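Local coordinates for protein aldehyde dehydrogenase (Burkholderia cenocepacia, PDB 4O6R) that probably oxidises aldehydes with NAD(P)+ as the cofactor, as members of the aldehyde dehydrogenase family do, and binds AMP in this crystal, at residues G329-T332 with H336-R339; A272-A277 with V310-S315; S342-A347 with G352-G357. All coordinates share one frame; numbering follows the deposited sequence.

In the fold
The three contacts involve the seven-stranded mixed sheet that includes strands 261-264, 294-298 and 353-356, and helices packed beside it; along the chain contact 2 closes first, then contact 1, then contact 3. Contact 1 and contact 3 both use helix 334-349, at its beginning and further along, with centres about 15 Å apart. Contact 2 joins helices 270-282 and 302-315; its centre lies about 18 Å from that of contact 3, and the two touch where S314 OG and T356 OG1 approach to 2.8 Å, a probable hydrogen bond. Contacts 1 and 2 do not meet, with nearest atoms about 11 Å apart. The side chain of H336 in contact 1 is about 9 Å from the bound AMP and about 11 Å from the side chain of S234, so it does not touch the nucleotide; contacts 2 and 3 lie away from the AMP site.

Contact 1. Residues G329-T332 with H336-R339; sequences GPLT and HLDR
L331 and H336 meet by van der Waals packing, their side chains crossing at about a right angle. CD1 of L331 comes within 3.7 Å of H336 CD2, approaching the imidazole obliquely, and CB of L331 stands 4.0 Å from the same ring carbon. The same methyl also reaches L337: L331 CD1 lies 3.6 Å from L337 CA and, in an apolar side-chain contact, 4.2 Å from L337 CB, a position set by a leucine CG anti to its carbonyl carbon (chi1 -54°) and an extended second torsion. One methyl group thus bears on two successive helical residues, and no hydrogen bond crosses between the segments.

Residues 329-332 belong to the loop that leads from helix 302-315 into helix 334-349, and 336-339 lie in the first turns of the latter, so the chain folds its approach loop back against the helix it is about to form. The CA atoms of L331 and L337 are 6.2 Å apart, and 163 Å² of surface is buried between the segments.

H336 NE2 is hydrogen-bonded to the carbonyl oxygen of F392, which restrains the ring that L331 touches, while W156 meets the same ring with the planes at about 55°. On the loop side, T332 OG1 bonds to T98 O, and the backbone of L331 is hydrogen-bonded to Y370.

Contact 2. Residues A272-A277 with V310-S315; sequences AAINGA and VALASS
L312 carries its CG anti to the backbone nitrogen (chi1 176°), and the branch extended away from CA, CD2, reaches helix 270-282. From that helix N275 starts with its CB directed away from helix 302-315, but a CG placed beside the backbone nitrogen (chi1 -76°) swings the amide back toward L312. The two side chains cross at about a right angle, and the amide end of N275 packs against L312 CD2.

I274 meets the same methyl, its CG2 lying 4.2 Å from L312 CD2. A single leucine methyl is therefore met by an aliphatic branch and by an amide from adjacent residues of one helical turn. The nearest CA atoms, those of N275 and L312, are 8.5 Å apart, an ordinary spacing for packed helices; 95 Å² is buried.

The packing joins two helices beside the sheet that holds strands 261-264 and 294-298, a sheet-and-helix assembly consistent with the catalytic domain of the aldehyde dehydrogenase fold. I274 extends its packing along the partner helix to F305 and R308, and L312 also touches A278. P492 and R496 of the second subunit pack on N275 and L312 respectively, placing this edge at a subunit interface. Within helix 302-315, S315 OG donates to L312 O at 2.6 Å.

With no hydrogen bond between them, the direct contact rests on van der Waals packing between these segments, while a hydrogen bond from S315 OG to R496 NH2 of the second subunit ties helix 302-315 to that neighbour.

Contact 3. Residues S342-A347 with G352-G357; sequences SYVDVA and GRVLTG
A347 and G352 are joined by a backbone hydrogen bond, G352 N to A347 O at 2.9 Å, with an angle of 152° at the hydrogen. Because the acceptor lies near the end of helix 334-349 and the donor immediately precedes strand 353-356, the bond closes the short turn between them; the CA atoms of the pair are 5.1 Å apart.

This is a helix-to-strand connection at the border of a mixed sheet, consistent with the catalytic domain of the aldehyde dehydrogenase fold. Strand 353-356 is the outermost strand on its side within the chain and runs antiparallel to strand 375-378, to which the backbones of R353, L355 and T356 are hydrogen-bonded.

Apolar packing extends the contact beyond the turn. V344, three residues before A347 and so about one helical turn back, brings its CG1 to 4.5 Å from V354 CG2, a light methyl-to-methyl touch. The CB of V354 is directed toward the helix, with CG1 anti to the backbone nitrogen (chi1 -176°), leaving CG2 to face V344. V377 of the adjoining strand packs on both A347 and V354, and V386 of helix 385-388 also touches A347.

Contact 1. Residues G329-T332 with H336-R339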
loop_
_atom_site.group_PDB
_atom_site.type_symbol
_atom_site.label_atom_id
_atom_site.label_comp_id
_atom_site.label_asym_id
_atom_site.label_seq_id
_atom_site.Cartn_x
_atom_site.Cartn_y
_atom_site.Cartn_z
ATOM N N GLY A 329 -17.204 -39.087 -3.965
ATOM C CA GLY A 329 -16.337 -40.238 -4.031
ATOM C C GLY A 329 -16.036 -40.809 -2.672
ATOM O O GLY A 329 -16.684 -40.476 -1.667
ATOM N N PRO A 330 -15.032 -41.669 -2.620
ATOM C CA PRO A 330 -14.637 -42.238 -1.361
ATOM C C PRO A 330 -13.742 -41.283 -0.611
ATOM O O PRO A 330 -13.257 -40.317 -1.202
ATOM C CB PRO A 330 -13.833 -43.469 -1.790
ATOM C CG PRO A 330 -13.206 -43.049 -3.067
ATOM C CD PRO A 330 -14.203 -42.157 -3.733
ATOM N N LEU A 331 -13.487 -41.582 0.656
ATOM C CA LEU A 331 -12.427 -40.908 1.401
ATOM C C LEU A 331 -11.067 -41.343 0.877
ATOM O O LEU A 331 -10.949 -42.361 0.211
ATOM C CB LEU A 331 -12.533 -41.212 2.886
ATOM C CG LEU A 331 -13.894 -40.919 3.513
ATOM C CD1 LEU A 331 -13.831 -41.023 5.021
ATOM C CD2 LEU A 331 -14.389 -39.551 3.133
ATOM N N THR A 332 -10.039 -40.555 1.148
ATOM C CA THR A 332 -8.755 -40.774 0.498
ATOM C C THR A 332 -7.972 -42.017 1.053
ATOM O O THR A 332 -7.179 -42.636 0.327
ATOM C CB THR A 332 -7.921 -39.475 0.515
ATOM O OG1 THR A 332 -8.588 -38.455 -0.262
ATOM C CG2 THR A 332 -6.581 -39.689 -0.060
ATOM N N HIS A 336 -8.486 -42.992 7.352
ATOM C CA HIS A 336 -9.365 -41.878 7.543
ATOM C C HIS A 336 -10.827 -42.356 7.580
ATOM O O HIS A 336 -11.618 -41.871 8.407
ATOM C CB HIS A 336 -9.144 -40.833 6.435
ATOM C CG HIS A 336 -9.978 -39.626 6.614
ATOM N ND1 HIS A 336 -10.018 -38.940 7.813
ATOM C CD2 HIS A 336 -10.843 -38.992 5.779
ATOM C CE1 HIS A 336 -10.860 -37.926 7.703
ATOM N NE2 HIS A 336 -11.391 -37.948 6.489
ATOM N N LEU A 337 -11.194 -43.287 6.693
ATOM C CA LEU A 337 -12.511 -43.918 6.777
ATOM C C LEU A 337 -12.783 -44.529 8.160
ATOM O O LEU A 337 -13.851 -44.344 8.715
ATOM C CB LEU A 337 -12.691 -45.010 5.731
ATOM C CG LEU A 337 -13.943 -45.847 5.922
ATOM C CD1 LEU A 337 -15.173 -44.991 5.654
ATOM C CD2 LEU A 337 -13.967 -47.058 5.025
ATOM N N ASP A 338 -11.839 -45.305 8.682
ATOM C CA ASP A 338 -12.041 -45.919 9.999
ATOM C C ASP A 338 -12.249 -44.859 11.084
ATOM O O ASP A 338 -13.065 -45.026 11.972
ATOM C CB ASP A 338 -10.876 -46.825 10.341
ATOM C CG ASP A 338 -10.854 -48.080 9.485
ATOM O OD1 ASP A 338 -11.870 -48.400 8.830
ATOM O OD2 ASP A 338 -9.802 -48.728 9.453
ATOM N N ARG A 339 -11.530 -43.749 10.971
ATOM C CA ARG A 339 -11.673 -42.638 11.892
ATOM C C ARG A 339 -13.108 -42.060 11.814
ATOM O O ARG A 339 -13.722 -41.760 12.829
ATOM C CB ARG A 339 -10.662 -41.583 11.513
ATOM C CG ARG A 339 -10.341 -40.567 12.570
ATOM C CD ARG A 339 -8.927 -40.754 13.171
ATOM N NE ARG A 339 -9.133 -40.601 14.604
ATOM C CZ ARG A 339 -9.378 -39.441 15.202
ATOM N NH1 ARG A 339 -9.308 -38.296 14.523
ATOM N NH2 ARG A 339 -9.637 -39.424 16.503
#

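Contact 2. Residues A272-A277 with V310-S315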
loop_
_atom_site.group_PDB
_atom_site.type_symbol
_atom_site.label_atom_id
_atom_site.label_comp_id
_atom_site.label_asym_id
_atom_site.label_seq_id
_atom_site.Cartn_x
_atom_site.Cartn_y
_atom_site.Cartn_z
ATOM N N ALA A 272 -31.055 -21.165 -0.897
ATOM C CA ALA A 272 -29.618 -20.871 -0.987
ATOM C C ALA A 272 -28.829 -21.522 0.134
ATOM O O ALA A 272 -27.784 -22.094 -0.123
ATOM C CB ALA A 272 -29.382 -19.360 -1.001
ATOM N N ALA A 273 -29.340 -21.475 1.359
ATOM C CA ALA A 273 -28.609 -21.965 2.510
ATOM C C ALA A 273 -28.543 -23.484 2.580
ATOM O O ALA A 273 -27.552 -24.043 3.009
ATOM C CB ALA A 273 -29.190 -21.374 3.804
ATOM N N ILE A 274 -29.595 -24.158 2.145
ATOM C CA ILE A 274 -29.580 -25.610 2.115
ATOM C C ILE A 274 -28.551 -26.084 1.093
ATOM O O ILE A 274 -27.735 -26.977 1.371
ATOM C CB ILE A 274 -30.987 -26.146 1.794
ATOM C CG1 ILE A 274 -31.912 -25.915 2.985
ATOM C CG2 ILE A 274 -30.945 -27.616 1.458
ATOM C CD1 ILE A 274 -33.370 -25.843 2.599
ATOM N N ASN A 275 -28.565 -25.479 -0.088
ATOM C CA ASN A 275 -27.549 -25.803 -1.087
ATOM C C ASN A 275 -26.157 -25.437 -0.614
ATOM O O ASN A 275 -25.208 -26.212 -0.807
ATOM C CB ASN A 275 -27.859 -25.138 -2.431
ATOM C CG ASN A 275 -28.976 -25.841 -3.170
ATOM O OD1 ASN A 275 -30.054 -25.266 -3.399
ATOM N ND2 ASN A 275 -28.740 -27.071 -3.558
ATOM N N GLY A 276 -26.044 -24.287 0.053
ATOM C CA GLY A 276 -24.774 -23.844 0.583
ATOM C C GLY A 276 -24.211 -24.801 1.610
ATOM O O GLY A 276 -23.012 -25.079 1.605
ATOM N N ALA A 277 -25.078 -25.264 2.506
ATOM C CA ALA A 277 -24.681 -26.225 3.560
ATOM C C ALA A 277 -24.185 -27.534 2.977
ATOM O O ALA A 277 -23.175 -28.092 3.454
ATOM C CB ALA A 277 -25.843 -26.493 4.504
ATOM N N VAL A 310 -31.564 -33.026 4.811
ATOM C CA VAL A 310 -31.414 -34.477 4.943
ATOM C C VAL A 310 -31.832 -35.165 3.633
ATOM O O VAL A 310 -31.134 -36.034 3.132
ATOM C CB VAL A 310 -32.207 -35.027 6.150
ATOM C CG1 VAL A 310 -32.223 -36.533 6.143
ATOM C CG2 VAL A 310 -31.583 -34.564 7.456
ATOM N N ALA A 311 -32.929 -34.721 3.036
ATOM C CA ALA A 311 -33.364 -35.297 1.758
ATOM C C ALA A 311 -32.318 -35.119 0.688
ATOM O O ALA A 311 -31.977 -36.075 0.019
ATOM C CB ALA A 311 -34.703 -34.732 1.308
ATOM N N LEU A 312 -31.770 -33.908 0.561
ATOM C CA LEU A 312 -30.724 -33.650 -0.440
ATOM C C LEU A 312 -29.489 -34.538 -0.210
ATOM O O LEU A 312 -28.963 -35.145 -1.135
ATOM C CB LEU A 312 -30.314 -32.177 -0.403
ATOM C CG LEU A 312 -29.176 -31.746 -1.318
ATOM C CD1 LEU A 312 -29.498 -32.121 -2.749
ATOM C CD2 LEU A 312 -28.972 -30.258 -1.151
ATOM N N ALA A 313 -29.049 -34.595 1.032
ATOM C CA ALA A 313 -27.861 -35.366 1.412
ATOM C C ALA A 313 -28.031 -36.851 1.092
ATOM O O ALA A 313 -27.103 -37.482 0.552
ATOM C CB ALA A 313 -27.553 -35.181 2.882
ATOM N N SER A 314 -29.212 -37.393 1.400
ATOM C CA SER A 314 -29.498 -38.811 1.167
ATOM C C SER A 314 -29.475 -39.113 -0.300
ATOM O O SER A 314 -29.265 -40.238 -0.663
ATOM C CB SER A 314 -30.888 -39.205 1.676
ATOM O OG SER A 314 -30.869 -39.237 3.082
ATOM N N SER A 315 -29.756 -38.110 -1.127
ATOM C CA SER A 315 -29.848 -38.282 -2.559
ATOM C C SER A 315 -28.469 -38.196 -3.279
ATOM O O SER A 315 -28.365 -38.525 -4.444
ATOM C CB SER A 315 -30.807 -37.224 -3.138
ATOM O OG SER A 315 -30.127 -35.974 -3.297
#

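Contact 3. Residues S342-A347 with G352-G357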
loop_
_atom_site.group_PDB
_atom_site.type_symbol
_atom_site.label_atom_id
_atom_site.label_comp_id
_atom_site.label_asym_id
_atom_site.label_seq_id
_atom_site.Cartn_x
_atom_site.Cartn_y
_atom_site.Cartn_z
ATOM N N SER A 342 -15.577 -44.460 13.325
ATOM C CA SER A 342 -15.433 -44.403 14.784
ATOM C C SER A 342 -16.189 -43.179 15.381
ATOM O O SER A 342 -16.817 -43.296 16.439
ATOM C CB SER A 342 -13.952 -44.394 15.155
ATOM O OG SER A 342 -13.766 -44.216 16.559
ATOM N N TYR A 343 -16.155 -42.033 14.683
ATOM C CA TYR A 343 -16.860 -40.840 15.143
ATOM C C TYR A 343 -18.380 -40.990 15.051
ATOM O O TYR A 343 -19.090 -40.424 15.876
ATOM C CB TYR A 343 -16.399 -39.579 14.430
ATOM C CG TYR A 343 -15.187 -38.919 15.051
ATOM C CD1 TYR A 343 -15.258 -38.399 16.333
ATOM C CD2 TYR A 343 -13.968 -38.828 14.373
ATOM C CE1 TYR A 343 -14.175 -37.775 16.921
ATOM C CE2 TYR A 343 -12.862 -38.215 14.952
ATOM C CZ TYR A 343 -12.990 -37.669 16.231
ATOM O OH TYR A 343 -11.948 -37.049 16.882
ATOM N N VAL A 344 -18.882 -41.767 14.084
ATOM C CA VAL A 344 -20.323 -42.106 14.090
ATOM C C VAL A 344 -20.696 -42.840 15.397
ATOM O O VAL A 344 -21.689 -42.499 16.033
ATOM C CB VAL A 344 -20.753 -42.960 12.853
ATOM C CG1 VAL A 344 -22.197 -43.413 12.979
ATOM C CG2 VAL A 344 -20.545 -42.186 11.577
ATOM N N ASP A 345 -19.884 -43.825 15.798
ATOM C CA ASP A 345 -20.091 -44.568 17.055
ATOM C C ASP A 345 -20.055 -43.615 18.229
ATOM O O ASP A 345 -20.958 -43.637 19.051
ATOM C CB ASP A 345 -19.028 -45.654 17.270
ATOM C CG ASP A 345 -19.117 -46.781 16.253
ATOM O OD1 ASP A 345 -20.167 -46.930 15.602
ATOM O OD2 ASP A 345 -18.116 -47.504 16.079
ATOM N N VAL A 346 -19.056 -42.731 18.239
ATOM C CA VAL A 346 -18.924 -41.712 19.284
ATOM C C VAL A 346 -20.188 -40.844 19.340
ATOM O O VAL A 346 -20.715 -40.578 20.408
ATOM C CB VAL A 346 -17.653 -40.835 19.099
ATOM C CG1 VAL A 346 -17.638 -39.681 20.096
ATOM C CG2 VAL A 346 -16.396 -41.658 19.287
ATOM N N ALA A 347 -20.667 -40.408 18.187
ATOM C CA ALA A 347 -21.826 -39.546 18.131
ATOM C C ALA A 347 -23.029 -40.220 18.799
ATOM O O ALA A 347 -23.688 -39.613 19.643
ATOM C CB ALA A 347 -22.156 -39.187 16.698
ATOM N N GLY A 352 -26.242 -38.343 20.246
ATOM C CA GLY A 352 -26.498 -37.630 19.007
ATOM C C GLY A 352 -27.492 -38.434 18.178
ATOM O O GLY A 352 -27.605 -39.675 18.340
ATOM N N ARG A 353 -28.224 -37.728 17.326
ATOM C CA ARG A 353 -29.179 -38.354 16.439
ATOM C C ARG A 353 -28.638 -38.368 15.037
ATOM O O ARG A 353 -28.489 -37.293 14.400
ATOM C CB ARG A 353 -30.523 -37.626 16.453
ATOM C CG ARG A 353 -31.183 -37.652 17.794
ATOM C CD ARG A 353 -32.431 -36.816 17.756
ATOM N NE ARG A 353 -33.332 -37.375 16.767
ATOM C CZ ARG A 353 -34.108 -36.647 15.990
ATOM N NH1 ARG A 353 -34.116 -35.324 16.085
ATOM N NH2 ARG A 353 -34.889 -37.248 15.113
ATOM N N VAL A 354 -28.346 -39.569 14.547
ATOM C CA VAL A 354 -27.928 -39.718 13.153
ATOM C C VAL A 354 -29.169 -39.625 12.251
ATOM O O VAL A 354 -30.001 -40.528 12.235
ATOM C CB VAL A 354 -27.191 -41.035 12.889
ATOM C CG1 VAL A 354 -26.689 -41.082 11.449
ATOM C CG2 VAL A 354 -26.003 -41.185 13.815
ATOM N N LEU A 355 -29.289 -38.528 11.519
ATOM C CA LEU A 355 -30.484 -38.264 10.709
ATOM C C LEU A 355 -30.401 -38.920 9.334
ATOM O O LEU A 355 -31.422 -39.262 8.760
ATOM C CB LEU A 355 -30.721 -36.767 10.591
ATOM C CG LEU A 355 -30.894 -36.021 11.917
ATOM C CD1 LEU A 355 -31.143 -34.537 11.697
ATOM C CD2 LEU A 355 -32.060 -36.645 12.691
ATOM N N THR A 356 -29.181 -39.091 8.811
ATOM C CA THR A 356 -28.945 -39.909 7.611
ATOM C C THR A 356 -27.482 -40.329 7.595
ATOM O O THR A 356 -26.632 -39.720 8.275
ATOM C CB THR A 356 -29.288 -39.170 6.295
ATOM O OG1 THR A 356 -29.201 -40.087 5.174
ATOM C CG2 THR A 356 -28.324 -38.005 6.032
ATOM N N GLY A 357 -27.204 -41.406 6.870
ATOM C CA GLY A 357 -25.848 -41.863 6.672
ATOM C C GLY A 357 -25.244 -42.522 7.879
ATOM O O GLY A 357 -25.937 -43.189 8.630
#